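PDB 3MGD: predicted acetyltransferase from Clostridium acetobutylicum, which probably transfers an acyl group from acetyl-CoA, which it binds, to an acceptor that is not yet established, as a member of the GNAT acetyltransferase family. Local coordinates for residues A[20-25]-A[89-94]; A[66-71]-A[85-90]. All blocks are in the same frame, centred on the assembly; numbering follows the deposited sequence. Where two conformers were deposited one is given.

Contact 1: residues A[20-25]-A[89-94]. With ACO (acetyl coenzyme *a), chain C.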
ATOM      1  N   LYS A  20      15.453 -12.963  -1.027  1.00 16.94           N
ATOM      2  CA  LYS A  20      16.148 -13.166   0.246  1.00 17.16           C
ATOM      3  C   LYS A  20      17.534 -12.521   0.232  1.00 17.30           C
ATOM      4  O   LYS A  20      17.946 -11.870   1.199  1.00 20.56           O
ATOM      5  CB  LYS A  20      16.260 -14.659   0.588  1.00 17.25           C
ATOM      6  CG  LYS A  20      14.933 -15.346   0.890  1.00 23.88           C
ATOM      7  CD  LYS A  20      15.115 -16.772   1.424  1.00 28.26           C
ATOM      8  CE  LYS A  20      15.693 -17.695   0.388  1.00 27.97           C
ATOM      9  NZ  LYS A  20      15.663 -19.144   0.822  1.00 20.93           N
ATOM     10  N   ARG A  21      18.242 -12.706  -0.873  0.50 19.41           N
ATOM     11  CA  ARG A  21      19.579 -12.160  -1.030  0.50 19.63           C
ATOM     12  C   ARG A  21      19.556 -10.638  -0.900  0.50 20.91           C
ATOM     13  O   ARG A  21      20.413 -10.044  -0.249  0.50 18.82           O
ATOM     14  CB  ARG A  21      20.108 -12.562  -2.395  0.50 20.44           C
ATOM     15  CG  ARG A  21      21.589 -12.384  -2.568  0.50 21.40           C
ATOM     16  CD  ARG A  21      22.028 -13.226  -3.733  0.50 24.43           C
ATOM     17  NE  ARG A  21      22.976 -12.515  -4.571  0.50 29.16           N
ATOM     18  CZ  ARG A  21      23.024 -12.636  -5.891  0.50 22.93           C
ATOM     19  NH1 ARG A  21      22.172 -13.436  -6.528  0.50 22.03           N
ATOM     20  NH2 ARG A  21      23.914 -11.941  -6.564  0.50  8.89           N
ATOM     21  N   GLN A  22      18.552 -10.025  -1.525  1.00 19.04           N
ATOM     22  CA  GLN A  22      18.347  -8.582  -1.485  1.00 20.21           C
ATOM     23  C   GLN A  22      18.103  -8.084  -0.068  1.00 15.02           C
ATOM     24  O   GLN A  22      18.726  -7.132   0.380  1.00 19.82           O
ATOM     25  CB  GLN A  22      17.150  -8.241  -2.363  1.00 16.10           C
ATOM     26  CG  GLN A  22      16.740  -6.781  -2.322  1.00 17.82           C
ATOM     27  CD  GLN A  22      15.311  -6.631  -2.764  1.00 20.17           C
ATOM     28  OE1 GLN A  22      14.844  -7.383  -3.629  1.00 20.25           O
ATOM     29  NE2 GLN A  22      14.602  -5.645  -2.195  1.00 16.75           N
ATOM     30  N   LEU A  23      17.204  -8.745   0.647  1.00 16.41           N
ATOM     31  CA  LEU A  23      16.849  -8.311   1.988  1.00 13.55           C
ATOM     32  C   LEU A  23      18.044  -8.440   2.920  1.00 14.64           C
ATOM     33  O   LEU A  23      18.275  -7.597   3.779  1.00 16.17           O
ATOM     34  CB  LEU A  23      15.692  -9.151   2.518  1.00 14.22           C
ATOM     35  CG  LEU A  23      14.356  -9.013   1.781  1.00 22.43           C
ATOM     36  CD1 LEU A  23      13.379 -10.035   2.313  1.00 20.85           C
ATOM     37  CD2 LEU A  23      13.775  -7.581   1.908  1.00 23.74           C
ATOM     38  N   ILE A  24      18.807  -9.513   2.760  1.00 15.39           N
ATOM     39  CA  ILE A  24      19.964  -9.705   3.611  1.00 15.70           C
ATOM     40  C   ILE A  24      21.014  -8.637   3.318  1.00 20.74           C
ATOM     41  O   ILE A  24      21.614  -8.100   4.233  1.00 20.39           O
ATOM     42  CB  ILE A  24      20.519 -11.128   3.457  1.00 15.94           C
ATOM     43  CG1 ILE A  24      19.538 -12.112   4.100  1.00 14.86           C
ATOM     44  CG2 ILE A  24      21.893 -11.252   4.105  1.00 20.33           C
ATOM     45  CD1 ILE A  24      19.786 -13.574   3.696  1.00 22.06           C
ATOM     46  N   ASP A  25      21.217  -8.338   2.040  1.00 22.51           N
ATOM     47  CA  ASP A  25      22.060  -7.216   1.604  1.00 23.06           C
ATOM     48  C   ASP A  25      21.613  -5.893   2.257  1.00 24.87           C
ATOM     49  O   ASP A  25      22.446  -5.040   2.588  1.00 25.46           O
ATOM     50  CB  ASP A  25      21.981  -7.103   0.071  1.00 29.56           C
ATOM     51  CG  ASP A  25      23.301  -6.704  -0.570  1.00 42.68           C
ATOM     52  OD1 ASP A  25      24.102  -6.003   0.090  1.00 43.85           O
ATOM     53  OD2 ASP A  25      23.532  -7.084  -1.742  1.00 38.93           O
ATOM     54  N   ASN A  89      11.338  -5.387  -4.820  1.00 13.22           N
ATOM     55  CA  ASN A  89      12.192  -6.438  -5.333  1.00 15.76           C
ATOM     56  C   ASN A  89      13.263  -5.914  -6.269  1.00 16.31           C
ATOM     57  O   ASN A  89      13.578  -6.551  -7.265  1.00 16.71           O
ATOM     58  CB  ASN A  89      11.370  -7.520  -6.043  1.00 14.97           C
ATOM     59  CG  ASN A  89      10.450  -8.261  -5.102  1.00 17.22           C
ATOM     60  OD1 ASN A  89      10.506  -8.071  -3.891  1.00 21.92           O
ATOM     61  ND2 ASN A  89       9.573  -9.094  -5.658  1.00 16.41           N
HETATM   62  N   MSE A  90      13.810  -4.742  -5.972  1.00 15.20           N
HETATM   63  CA  MSE A  90      14.897  -4.249  -6.792  1.00 17.80           C
HETATM   64  C   MSE A  90      16.251  -4.672  -6.233  1.00 17.40           C
HETATM   65  O   MSE A  90      16.568  -4.472  -5.062  1.00 17.16           O
HETATM   66  CB  MSE A  90      14.807  -2.740  -6.981  1.00 17.73           C
HETATM   67  CG  MSE A  90      13.531  -2.360  -7.763  1.00 18.03           C
HETATM   68 SE   MSE A  90      13.588  -0.513  -8.293  1.00 34.28          SE
HETATM   69  CE  MSE A  90      15.094  -0.593  -9.536  1.00 23.31           C
ATOM     70  N   TYR A  91      17.050  -5.261  -7.102  1.00 16.72           N
ATOM     71  CA  TYR A  91      18.359  -5.759  -6.702  1.00 15.80           C
ATOM     72  C   TYR A  91      19.244  -5.724  -7.930  1.00 17.69           C
ATOM     73  O   TYR A  91      18.821  -6.103  -9.021  1.00 20.67           O
ATOM     74  CB  TYR A  91      18.258  -7.182  -6.136  1.00 18.18           C
ATOM     75  CG  TYR A  91      19.610  -7.703  -5.673  1.00 19.76           C
ATOM     76  CD1 TYR A  91      20.105  -7.379  -4.419  1.00 18.82           C
ATOM     77  CD2 TYR A  91      20.393  -8.483  -6.503  1.00 21.95           C
ATOM     78  CE1 TYR A  91      21.365  -7.843  -3.992  1.00 21.05           C
ATOM     79  CE2 TYR A  91      21.643  -8.941  -6.096  1.00 19.61           C
ATOM     80  CZ  TYR A  91      22.123  -8.623  -4.845  1.00 24.19           C
ATOM     81  OH  TYR A  91      23.376  -9.096  -4.461  1.00 27.31           O
ATOM     82  N   THR A  92      20.448  -5.194  -7.764  1.00 18.49           N
ATOM     83  CA  THR A  92      21.463  -5.294  -8.795  1.00 17.15           C
ATOM     84  C   THR A  92      22.704  -5.966  -8.179  1.00 22.70           C
ATOM     85  O   THR A  92      23.126  -5.603  -7.075  1.00 21.73           O
ATOM     86  CB  THR A  92      21.881  -3.908  -9.342  1.00 17.49           C
ATOM     87  OG1 THR A  92      20.767  -3.274  -9.979  1.00 20.52           O
ATOM     88  CG2 THR A  92      23.038  -4.074 -10.366  1.00 20.23           C
ATOM     89  N   GLU A  93      23.270  -6.940  -8.890  1.00 20.51           N
ATOM     90  CA  GLU A  93      24.508  -7.604  -8.480  1.00 24.65           C
ATOM     91  C   GLU A  93      25.540  -6.539  -8.128  1.00 23.80           C
ATOM     92  O   GLU A  93      25.718  -5.587  -8.889  1.00 25.55           O
ATOM     93  CB  GLU A  93      25.025  -8.476  -9.635  1.00 32.18           C
ATOM     94  CG  GLU A  93      26.288  -9.260  -9.324  1.00 39.99           C
ATOM     95  CD  GLU A  93      26.058 -10.349  -8.288  1.00 37.63           C
ATOM     96  OE1 GLU A  93      25.095 -11.129  -8.447  1.00 30.05           O
ATOM     97  OE2 GLU A  93      26.843 -10.426  -7.323  1.00 36.90           O
ATOM     98  N   PRO A  94      26.205  -6.669  -6.961  1.00 23.34           N
ATOM     99  CA  PRO A  94      27.120  -5.612  -6.513  1.00 25.08           C
ATOM    100  C   PRO A  94      28.178  -5.172  -7.531  1.00 21.66           C
ATOM    101  O   PRO A  94      28.371  -3.970  -7.693  1.00 22.41           O
ATOM    102  CB  PRO A  94      27.754  -6.211  -5.258  1.00 26.48           C
ATOM    103  CG  PRO A  94      26.646  -7.064  -4.696  1.00 27.71           C
ATOM    104  CD  PRO A  94      25.976  -7.673  -5.908  1.00 23.16           C
TER
HETATM  105  N1A ACO C 200      25.822   8.781 -15.102  1.00 52.99           N
HETATM  106  C2A ACO C 200      26.365   9.085 -13.851  1.00 52.46           C
HETATM  107  N3A ACO C 200      26.056   8.283 -12.726  1.00 46.69           N
HETATM  108  C4A ACO C 200      25.167   7.144 -12.884  1.00 43.40           C
HETATM  109  C5A ACO C 200      24.610   6.830 -14.165  1.00 46.17           C
HETATM  110  C6A ACO C 200      24.914   7.620 -15.267  1.00 46.44           C
HETATM  111  N6A ACO C 200      24.347   7.297 -16.560  1.00 41.70           N
HETATM  112  N7A ACO C 200      23.781   5.663 -14.028  1.00 44.63           N
HETATM  113  C8A ACO C 200      23.828   5.267 -12.699  1.00 37.09           C
HETATM  114  N9A ACO C 200      24.673   6.199 -11.970  1.00 33.93           N
HETATM  115  C1B ACO C 200      25.049   6.031 -10.577  1.00 32.88           C
HETATM  116  C2B ACO C 200      23.997   6.874  -9.838  1.00 41.54           C
HETATM  117  O2B ACO C 200      23.836   8.232 -10.089  1.00 43.47           O
HETATM  118  C3B ACO C 200      24.154   6.384  -8.416  1.00 45.79           C
HETATM  119  O3B ACO C 200      25.126   6.990  -7.594  1.00 47.88           O
HETATM  120  P3B ACO C 200      24.805   8.211  -6.621  1.00 73.19           P
HETATM  121  O7A ACO C 200      26.160   8.938  -6.313  1.00 49.13           O
HETATM  122  O8A ACO C 200      24.187   7.687  -5.308  1.00 69.14           O
HETATM  123  O9A ACO C 200      23.843   9.177  -7.280  1.00 73.23           O
HETATM  124  C4B ACO C 200      24.304   4.844  -8.668  1.00 22.40           C
HETATM  125  O4B ACO C 200      25.130   4.774  -9.887  1.00 29.07           O
HETATM  126  C5B ACO C 200      23.159   3.856  -8.569  1.00 23.96           C
HETATM  127  O5B ACO C 200      22.272   3.973  -9.654  1.00 24.05           O
HETATM  128  P1A ACO C 200      21.924   2.720 -10.551  1.00 22.49           P
HETATM  129  O1A ACO C 200      23.151   2.182 -11.305  1.00 24.05           O
HETATM  130  O2A ACO C 200      20.788   3.128 -11.485  1.00 22.11           O
HETATM  131  O3A ACO C 200      21.390   1.639  -9.534  1.00 24.10           O
HETATM  132  P2A ACO C 200      22.031   0.194  -9.332  1.00 21.90           P
HETATM  133  O4A ACO C 200      23.474   0.249  -8.727  1.00 23.29           O
HETATM  134  O5A ACO C 200      21.945  -0.618 -10.595  1.00 18.78           O
HETATM  135  O6A ACO C 200      21.077  -0.557  -8.328  1.00 23.56           O
HETATM  136  CBP ACO C 200      20.147  -0.864  -6.105  1.00 19.69           C
HETATM  137  CCP ACO C 200      20.625   0.103  -7.179  1.00 18.72           C
HETATM  138  CDP ACO C 200      19.452  -0.106  -4.985  1.00 15.32           C
HETATM  139  CEP ACO C 200      19.224  -1.840  -6.757  1.00 20.30           C
HETATM  140  CAP ACO C 200      21.397  -1.598  -5.516  1.00 27.02           C
HETATM  141  OAP ACO C 200      22.269  -0.725  -4.880  1.00 25.36           O
HETATM  142  C9P ACO C 200      21.087  -2.827  -4.698  1.00 22.45           C
HETATM  143  O9P ACO C 200      20.787  -3.907  -5.210  1.00 18.40           O
HETATM  144  N8P ACO C 200      21.175  -2.682  -3.261  1.00 20.05           N
HETATM  145  C7P ACO C 200      20.825  -3.793  -2.377  1.00 16.18           C
HETATM  146  C6P ACO C 200      19.382  -4.134  -2.458  1.00 18.88           C
HETATM  147  C5P ACO C 200      18.518  -2.898  -2.336  1.00 20.10           C
HETATM  148  O5P ACO C 200      18.754  -2.052  -1.473  1.00 24.11           O
HETATM  149  N4P ACO C 200      17.469  -2.734  -3.283  1.00 17.61           N
HETATM  150  C3P ACO C 200      16.443  -1.734  -3.115  1.00 16.76           C
HETATM  151  C2P ACO C 200      15.346  -2.054  -2.132  1.00 20.40           C
HETATM  152  S1P ACO C 200      14.036  -0.855  -2.086  1.00 19.98           S
HETATM  153  C   ACO C 200      12.908  -1.121  -3.304  1.00 22.52           C
HETATM  154  O   ACO C 200      13.050  -2.067  -4.065  1.00 20.04           O
HETATM  155  CH3 ACO C 200      11.834  -0.131  -3.531  1.00 18.17           C
HETATM  156  O   HOH W   1      14.611  -9.192  -5.555  1.00 20.89           O
HETATM  157  O   HOH W   2      11.705  -4.942  -1.421  1.00 23.80           O
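The Tyr91 ring takes the carboxylate oxygen Asp25 OD2 at its edge, 3.2 Å from CE1, while Gln22 CA and the ligand carbonyl O9P approach it obliquely. Its own CE2 lies over one face of the Arg21 guanidinium, offset toward the rim, with the two planes 68° apart, and Glu93 sits at the guanidinium's edge. In this GNAT fold, helix 12-25 thus crosses the strand that carries acetyl-CoA, the local axes standing at 77°. Tyr91 reaches the helix because CG is anti to its backbone N, and its CD1 rests 3.7 Å from Gln22 CB. The bond from Tyr91 OH to Asp25 OD2 is weak; the same carboxylate oxygen also forms a salt bridge with Arg97. On the outer side, Arg21 NH2 and Glu93 OE1 make a salt bridge whose modelled separation of 2.4 Å is doubtfully short, and Arg21 was deposited in two conformers.

Gln22 runs extended toward the strand and brings its amide to the bend at Asn89. OE1 accepts from a water at 2.7 Å, and NE2 donates to a second water as well as to Glu26. The methylene CG packs 3.6 Å from Met90 O and also touches the pantetheine carbon C6P.

Next to Gln22, the strand's backbone pairs with the pantetheine much as with another strand, a familiar feature of GNAT enzymes. Met90 O accepts from N4P at 2.6 Å, and a long, weak bond joins Met90 N to the acetyl carbonyl O, consistent with polarising that group. Two residues further, Thr92 N donates to O9P at 2.9 Å, nearly straight at 171°.

Contact 2: residues A[66-71]-A[85-90]; sequences AAIAFI and GYITNM. With ACO (acetyl coenzyme *a), chain C.
Ala69 O is approached twice from the facing strand, by Tyr86 N in a 2.6 Å hydrogen bond lying in the carbonyl plane and by the CA-H of Gly85. Tyr86 O is held in a similar way, by Ala69 N at 2.7 Å and by Ile68 CA. These paired bonds stitch together the central antiparallel hairpin of the GNAT sheet, strands 61-72 and 83-92. Ala67 and Thr88 repeat the hydrogen-bonded pattern, though Thr88 N stands above the Ala67 carbonyl plane. Beyond them, Asn89 and Met90 together face Ala66, a beta bulge marked by the left-handed backbone of Asn89.

Side chains alternate across the sheet. On one face Ile68, with CG1 anti to the backbone N (chi1 -175°), lays CD1 3.9 Å from Gly85 CA and near Ile87 CG1; this layer packs against helix 101-115, Ile68 touching Leu109. On the other, Ala69 CB packs on Tyr86 CB and lies at the edge of the ring, and Ile71 CG1 lies 4.1 Å from Tyr86 CB, the two side chains pointing the same way. The second subunit packs on this face: its Phe73 stacks edge-to-face with Tyr86, and Ile71 meets its own counterpart there.

At the bulge Met90 CG rests 3.8 Å from Ala66 CB; before it, Ile87 O lies 3.5 Å from the acetyl methyl CH3.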
ATOM      1  N   ALA A  66      13.696  -6.204 -10.716  1.00 16.24           N
ATOM      2  CA  ALA A  66      12.926  -5.014 -10.339  1.00 18.49           C
ATOM      3  C   ALA A  66      11.464  -5.353 -10.554  1.00 18.30           C
ATOM      4  O   ALA A  66      11.105  -5.866 -11.613  1.00 17.85           O
ATOM      5  CB  ALA A  66      13.314  -3.840 -11.211  1.00 16.64           C
ATOM      6  N   ALA A  67      10.616  -5.101  -9.564  1.00 15.90           N
ATOM      7  CA  ALA A  67       9.194  -5.456  -9.732  1.00 14.14           C
ATOM      8  C   ALA A  67       8.252  -4.302  -9.447  1.00 14.60           C
ATOM      9  O   ALA A  67       8.609  -3.330  -8.771  1.00 14.61           O
ATOM     10  CB  ALA A  67       8.814  -6.659  -8.870  1.00 18.28           C
ATOM     11  N   ILE A  68       7.035  -4.423  -9.965  1.00 16.02           N
ATOM     12  CA  ILE A  68       5.989  -3.473  -9.634  1.00 16.44           C
ATOM     13  C   ILE A  68       4.755  -4.297  -9.331  1.00 16.95           C
ATOM     14  O   ILE A  68       4.436  -5.234 -10.072  1.00 14.15           O
ATOM     15  CB  ILE A  68       5.751  -2.434 -10.768  1.00 19.32           C
ATOM     16  CG1 ILE A  68       4.739  -1.369 -10.336  1.00 19.34           C
ATOM     17  CG2 ILE A  68       5.355  -3.120 -12.096  1.00 17.22           C
ATOM     18  CD1 ILE A  68       4.777  -0.112 -11.185  1.00 17.45           C
ATOM     19  N   ALA A  69       4.120  -3.986  -8.203  1.00 12.72           N
ATOM     20  CA  ALA A  69       2.858  -4.607  -7.788  1.00 13.16           C
ATOM     21  C   ALA A  69       1.744  -3.587  -7.928  1.00 18.19           C
ATOM     22  O   ALA A  69       1.937  -2.403  -7.639  1.00 21.57           O
ATOM     23  CB  ALA A  69       2.946  -5.062  -6.331  1.00 14.45           C
ATOM     24  N   PHE A  70       0.570  -4.035  -8.366  1.00 18.16           N
ATOM     25  CA  PHE A  70      -0.552  -3.120  -8.546  1.00 16.73           C
ATOM     26  C   PHE A  70      -1.510  -3.268  -7.386  1.00 20.24           C
ATOM     27  O   PHE A  70      -2.048  -4.346  -7.146  1.00 20.87           O
ATOM     28  CB  PHE A  70      -1.230  -3.367  -9.888  1.00 21.45           C
ATOM     29  CG  PHE A  70      -0.266  -3.392 -11.017  1.00 21.15           C
ATOM     30  CD1 PHE A  70       0.385  -2.236 -11.401  1.00 22.84           C
ATOM     31  CD2 PHE A  70       0.041  -4.579 -11.654  1.00 28.51           C
ATOM     32  CE1 PHE A  70       1.312  -2.264 -12.435  1.00 23.86           C
ATOM     33  CE2 PHE A  70       0.959  -4.612 -12.675  1.00 28.74           C
ATOM     34  CZ  PHE A  70       1.592  -3.455 -13.064  1.00 23.35           C
ATOM     35  N   ILE A  71      -1.682  -2.178  -6.646  1.00 17.43           N
ATOM     36  CA  ILE A  71      -2.402  -2.211  -5.395  1.00 14.30           C
ATOM     37  C   ILE A  71      -3.563  -1.220  -5.456  1.00 17.61           C
ATOM     38  O   ILE A  71      -3.451  -0.175  -6.102  1.00 18.85           O
ATOM     39  CB  ILE A  71      -1.467  -1.839  -4.230  1.00 22.92           C
ATOM     40  CG1 ILE A  71      -0.286  -2.811  -4.160  1.00 27.23           C
ATOM     41  CG2 ILE A  71      -2.231  -1.824  -2.915  1.00 27.07           C
ATOM     42  CD1 ILE A  71      -0.674  -4.209  -3.851  1.00 32.76           C
ATOM     43  N   GLY A  85       0.980   1.804  -8.396  1.00 16.07           N
ATOM     44  CA  GLY A  85       1.992   0.796  -8.654  1.00 19.11           C
ATOM     45  C   GLY A  85       2.933   0.855  -7.468  1.00 19.86           C
ATOM     46  O   GLY A  85       3.337   1.932  -7.048  1.00 27.47           O
ATOM     47  N   TYR A  86       3.265  -0.302  -6.916  1.00 13.20           N
ATOM     48  CA  TYR A  86       4.140  -0.377  -5.753  1.00 15.95           C
ATOM     49  C   TYR A  86       5.436  -1.038  -6.208  1.00 16.97           C
ATOM     50  O   TYR A  86       5.444  -2.207  -6.594  1.00 19.83           O
ATOM     51  CB  TYR A  86       3.482  -1.220  -4.649  1.00 16.84           C
ATOM     52  CG  TYR A  86       4.372  -1.451  -3.444  1.00 20.76           C
ATOM     53  CD1 TYR A  86       4.587  -0.446  -2.510  1.00 21.84           C
ATOM     54  CD2 TYR A  86       4.997  -2.678  -3.243  1.00 20.94           C
ATOM     55  CE1 TYR A  86       5.408  -0.655  -1.403  1.00 22.87           C
ATOM     56  CE2 TYR A  86       5.819  -2.899  -2.143  1.00 20.17           C
ATOM     57  CZ  TYR A  86       6.013  -1.889  -1.230  1.00 20.46           C
ATOM     58  OH  TYR A  86       6.830  -2.113  -0.145  1.00 22.52           O
ATOM     59  N   ILE A  87       6.528  -0.287  -6.182  1.00 16.62           N
ATOM     60  CA  ILE A  87       7.792  -0.810  -6.685  1.00 15.00           C
ATOM     61  C   ILE A  87       8.558  -1.543  -5.592  1.00 17.15           C
ATOM     62  O   ILE A  87       8.590  -1.109  -4.438  1.00 15.95           O
ATOM     63  CB  ILE A  87       8.624   0.317  -7.350  1.00 17.96           C
ATOM     64  CG1 ILE A  87       7.932   0.702  -8.680  1.00 20.17           C
ATOM     65  CG2 ILE A  87      10.092  -0.094  -7.502  1.00 15.49           C
ATOM     66  CD1 ILE A  87       8.696   1.680  -9.539  1.00 26.55           C
ATOM     67  N   THR A  88       9.164  -2.671  -5.960  1.00 17.56           N
ATOM     68  CA  THR A  88       9.721  -3.576  -4.965  1.00 16.09           C
ATOM     69  C   THR A  88      10.691  -4.542  -5.630  1.00 16.15           C
ATOM     70  O   THR A  88      10.847  -4.524  -6.852  1.00 17.49           O
ATOM     71  CB  THR A  88       8.553  -4.350  -4.267  1.00 21.37           C
ATOM     72  OG1 THR A  88       9.034  -5.031  -3.104  1.00 19.94           O
ATOM     73  CG2 THR A  88       7.874  -5.345  -5.227  1.00 22.71           C
ATOM     74  N   ASN A  89      11.338  -5.387  -4.820  1.00 13.22           N
ATOM     75  CA  ASN A  89      12.192  -6.438  -5.333  1.00 15.76           C
ATOM     76  C   ASN A  89      13.263  -5.914  -6.269  1.00 16.31           C
ATOM     77  O   ASN A  89      13.578  -6.551  -7.265  1.00 16.71           O
ATOM     78  CB  ASN A  89      11.370  -7.520  -6.043  1.00 14.97           C
ATOM     79  CG  ASN A  89      10.450  -8.261  -5.102  1.00 17.22           C
ATOM     80  OD1 ASN A  89      10.506  -8.071  -3.891  1.00 21.92           O
ATOM     81  ND2 ASN A  89       9.573  -9.094  -5.658  1.00 16.41           N
HETATM   82  N   MSE A  90      13.810  -4.742  -5.972  1.00 15.20           N
HETATM   83  CA  MSE A  90      14.897  -4.249  -6.792  1.00 17.80           C
HETATM   84  C   MSE A  90      16.251  -4.672  -6.233  1.00 17.40           C
HETATM   85  O   MSE A  90      16.568  -4.472  -5.062  1.00 17.16           O
HETATM   86  CB  MSE A  90      14.807  -2.740  -6.981  1.00 17.73           C
HETATM   87  CG  MSE A  90      13.531  -2.360  -7.763  1.00 18.03           C
HETATM   88 SE   MSE A  90      13.588  -0.513  -8.293  1.00 34.28          SE
HETATM   89  CE  MSE A  90      15.094  -0.593  -9.536  1.00 23.31           C
TER
HETATM   90  N1A ACO C 200      25.822   8.781 -15.102  1.00 52.99           N
HETATM   91  C2A ACO C 200      26.365   9.085 -13.851  1.00 52.46           C
HETATM   92  N3A ACO C 200      26.056   8.283 -12.726  1.00 46.69           N
HETATM   93  C4A ACO C 200      25.167   7.144 -12.884  1.00 43.40           C
HETATM   94  C5A ACO C 200      24.610   6.830 -14.165  1.00 46.17           C
HETATM   95  C6A ACO C 200      24.914   7.620 -15.267  1.00 46.44           C
HETATM   96  N6A ACO C 200      24.347   7.297 -16.560  1.00 41.70           N
HETATM   97  N7A ACO C 200      23.781   5.663 -14.028  1.00 44.63           N
HETATM   98  C8A ACO C 200      23.828   5.267 -12.699  1.00 37.09           C
HETATM   99  N9A ACO C 200      24.673   6.199 -11.970  1.00 33.93           N
HETATM  100  C1B ACO C 200      25.049   6.031 -10.577  1.00 32.88           C
HETATM  101  C2B ACO C 200      23.997   6.874  -9.838  1.00 41.54           C
HETATM  102  O2B ACO C 200      23.836   8.232 -10.089  1.00 43.47           O
HETATM  103  C3B ACO C 200      24.154   6.384  -8.416  1.00 45.79           C
HETATM  104  O3B ACO C 200      25.126   6.990  -7.594  1.00 47.88           O
HETATM  105  P3B ACO C 200      24.805   8.211  -6.621  1.00 73.19           P
HETATM  106  O7A ACO C 200      26.160   8.938  -6.313  1.00 49.13           O
HETATM  107  O8A ACO C 200      24.187   7.687  -5.308  1.00 69.14           O
HETATM  108  O9A ACO C 200      23.843   9.177  -7.280  1.00 73.23           O
HETATM  109  C4B ACO C 200      24.304   4.844  -8.668  1.00 22.40           C
HETATM  110  O4B ACO C 200      25.130   4.774  -9.887  1.00 29.07           O
HETATM  111  C5B ACO C 200      23.159   3.856  -8.569  1.00 23.96           C
HETATM  112  O5B ACO C 200      22.272   3.973  -9.654  1.00 24.05           O
HETATM  113  P1A ACO C 200      21.924   2.720 -10.551  1.00 22.49           P
HETATM  114  O1A ACO C 200      23.151   2.182 -11.305  1.00 24.05           O
HETATM  115  O2A ACO C 200      20.788   3.128 -11.485  1.00 22.11           O
HETATM  116  O3A ACO C 200      21.390   1.639  -9.534  1.00 24.10           O
HETATM  117  P2A ACO C 200      22.031   0.194  -9.332  1.00 21.90           P
HETATM  118  O4A ACO C 200      23.474   0.249  -8.727  1.00 23.29           O
HETATM  119  O5A ACO C 200      21.945  -0.618 -10.595  1.00 18.78           O
HETATM  120  O6A ACO C 200      21.077  -0.557  -8.328  1.00 23.56           O
HETATM  121  CBP ACO C 200      20.147  -0.864  -6.105  1.00 19.69           C
HETATM  122  CCP ACO C 200      20.625   0.103  -7.179  1.00 18.72           C
HETATM  123  CDP ACO C 200      19.452  -0.106  -4.985  1.00 15.32           C
HETATM  124  CEP ACO C 200      19.224  -1.840  -6.757  1.00 20.30           C
HETATM  125  CAP ACO C 200      21.397  -1.598  -5.516  1.00 27.02           C
HETATM  126  OAP ACO C 200      22.269  -0.725  -4.880  1.00 25.36           O
HETATM  127  C9P ACO C 200      21.087  -2.827  -4.698  1.00 22.45           C
HETATM  128  O9P ACO C 200      20.787  -3.907  -5.210  1.00 18.40           O
HETATM  129  N8P ACO C 200      21.175  -2.682  -3.261  1.00 20.05           N
HETATM  130  C7P ACO C 200      20.825  -3.793  -2.377  1.00 16.18           C
HETATM  131  C6P ACO C 200      19.382  -4.134  -2.458  1.00 18.88           C
HETATM  132  C5P ACO C 200      18.518  -2.898  -2.336  1.00 20.10           C
HETATM  133  O5P ACO C 200      18.754  -2.052  -1.473  1.00 24.11           O
HETATM  134  N4P ACO C 200      17.469  -2.734  -3.283  1.00 17.61           N
HETATM  135  C3P ACO C 200      16.443  -1.734  -3.115  1.00 16.76           C
HETATM  136  C2P ACO C 200      15.346  -2.054  -2.132  1.00 20.40           C
HETATM  137  S1P ACO C 200      14.036  -0.855  -2.086  1.00 19.98           S
HETATM  138  C   ACO C 200      12.908  -1.121  -3.304  1.00 22.52           C
HETATM  139  O   ACO C 200      13.050  -2.067  -4.065  1.00 20.04           O
HETATM  140  CH3 ACO C 200      11.834  -0.131  -3.531  1.00 18.17           C

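How the contacts relate
Both contacts meet on strand 83-92, sharing Asn89 and Met90, with their centres about 14 Å apart. Along the chain, segment 20-25 comes first, then 66-71, and the two finish on the overlapping stretches 85-90 and 89-94. Contact 2 is the buried sheet pairing, its centre about 4 Å from that of the chain; contact 1, farther out and partly buried, adds helix 12-25 just past the bulge, where the same pairing continues. Strand 83-92 is thus bonded to its hairpin neighbour along both contacts, and from the bulge onward its backbone also bonds acetyl-CoA. Both contacts touch the second subunit, so residues beside the cofactor, such as Asn89, also meet the dimer partner.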